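Cupin type-2 domain-containing protein (Neisseria meningitidis, PDB 2I45) is of unknown function but has a cupin domain, the beta-barrel fold of a family whose members often bind a metal ion or small molecule. Local coordinates at the interface of chains A and B. Residues are numbered along the deposited sequence; one frame, centred on the assembly and turned at random. Chains: chain A/B, Hypothetical protein.

The interface of chains A and B. Residues chain A 51, 76, 78; chain B 26, 29, 31, 98.
A:Val51 meets two phenylalanines of strand B:29-37 with different methyls and in different ways. Its CG2 stands above the middle of one face of the B:Phe29 ring, 3.4 Å from CZ, in a CH-pi contact. Its CG1 instead points at the edge of the B:Phe31 ring, in the plane of that ring and 3.8 Å from CE1. The torsion of A:Val51 divides the work: CG1 lies anti to the backbone N (chi1 -163°), while CG2 falls beside that N and turns towards B:Phe29. The valine and B:Phe31 approach from opposite directions, whereas the valine and B:Phe29 meet at a slant.

On strand A:75-79 two side chains, alternate residues that both face chain B, reach the B:Phe31 ring at different places. SE of A:Met76, the selenium of a selenomethionine, lies 3.6 Å from CE1 of B:Phe31, off the ring plane by the CD1-CE1 side, with CG of A:Met76 also close to CE1. An extended start to the chain, with CG anti to the backbone N (chi1 165°) and chi2 at 158°, brings SE to this ring. CG1 of A:Val78 lies beyond CZ of B:Phe31, towards CE2 and 3.9 Å from CZ. CG1 of A:Val78 also packs 3.5 Å from CB of B:Arg26, the two side chains running roughly at right angles. Here the arginine uses its carbon chain; its guanidinium group is carried away from the valine.

B:Ile98, on strand B:92-99, borders the patch beside both rings and is more loosely placed against A:Val51. In this patch the chains meet through apolar parts of strand side chains, and the two-fold symmetry repeats it with the chains exchanged. Such a dimer is plausible for a cupin, although the deposited assembly alone does not establish it in solution. At this border CG2 of B:Ile98 stands 4.3 Å from CG2 of A:Val51.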
# COMPACT_ATOMS: atom_id res chain seq x y z
N VAL A 51 -2.53 2.73 -6.76
CA VAL A 51 -1.39 2.78 -5.93
C VAL A 51 -0.49 1.59 -6.30
O VAL A 51 -0.87 0.41 -6.25
CB VAL A 51 -1.77 2.76 -4.41
CG1 VAL A 51 -0.62 3.23 -3.62
CG2 VAL A 51 -3.01 3.64 -4.07
N MSE A 76 6.47 3.88 -3.35
CA MSE A 76 5.05 3.77 -3.57
C MSE A 76 4.70 4.97 -4.42
O MSE A 76 5.21 6.06 -4.19
CB MSE A 76 4.37 3.80 -2.20
CG MSE A 76 2.87 4.05 -2.14
SE MSE A 76 2.05 3.35 -0.40
CE MSE A 76 2.88 1.55 -0.41
N VAL A 78 1.45 6.69 -7.30
CA VAL A 78 0.13 6.58 -7.89
C VAL A 78 0.08 6.92 -9.39
O VAL A 78 0.61 7.94 -9.86
CB VAL A 78 -0.92 7.39 -7.14
CG1 VAL A 78 -0.52 7.62 -5.74
CG2 VAL A 78 -1.19 8.72 -7.84
N ARG B 26 -1.32 12.53 -3.26
CA ARG B 26 -0.86 12.17 -4.61
C ARG B 26 -2.11 11.87 -5.39
O ARG B 26 -2.67 10.79 -5.21
CB ARG B 26 0.02 10.88 -4.65
CG ARG B 26 1.39 10.90 -3.97
CD ARG B 26 2.39 11.82 -4.70
NE ARG B 26 2.96 12.76 -3.74
CZ ARG B 26 4.24 12.88 -3.40
NH1 ARG B 26 5.21 12.13 -3.96
NH2 ARG B 26 4.57 13.77 -2.47
N PHE B 29 -5.46 10.12 -3.78
CA PHE B 29 -5.05 9.35 -2.60
C PHE B 29 -4.40 10.18 -1.52
O PHE B 29 -3.63 11.10 -1.81
CB PHE B 29 -4.10 8.24 -2.97
CG PHE B 29 -4.76 7.11 -3.67
CD1 PHE B 29 -5.61 6.26 -2.98
CD2 PHE B 29 -4.52 6.89 -5.02
CE1 PHE B 29 -6.25 5.19 -3.63
CE2 PHE B 29 -5.10 5.82 -5.70
CZ PHE B 29 -5.98 4.96 -5.01
N PHE B 31 -2.04 9.70 2.02
CA PHE B 31 -1.24 8.71 2.80
C PHE B 31 -0.94 9.30 4.15
O PHE B 31 -0.51 10.47 4.23
CB PHE B 31 0.04 8.25 2.09
CG PHE B 31 -0.20 7.75 0.67
CD1 PHE B 31 -0.19 6.39 0.36
CD2 PHE B 31 -0.42 8.62 -0.37
CE1 PHE B 31 -0.40 5.91 -0.95
CE2 PHE B 31 -0.66 8.14 -1.67
CZ PHE B 31 -0.63 6.79 -1.95
N ILE B 98 -3.93 4.35 3.80
CA ILE B 98 -4.30 4.87 2.48
C ILE B 98 -5.81 5.12 2.31
O ILE B 98 -6.63 4.29 2.67
CB ILE B 98 -3.78 3.95 1.33
CG1 ILE B 98 -2.28 3.83 1.39
CG2 ILE B 98 -4.12 4.48 -0.00
CD1 ILE B 98 -1.77 2.47 1.81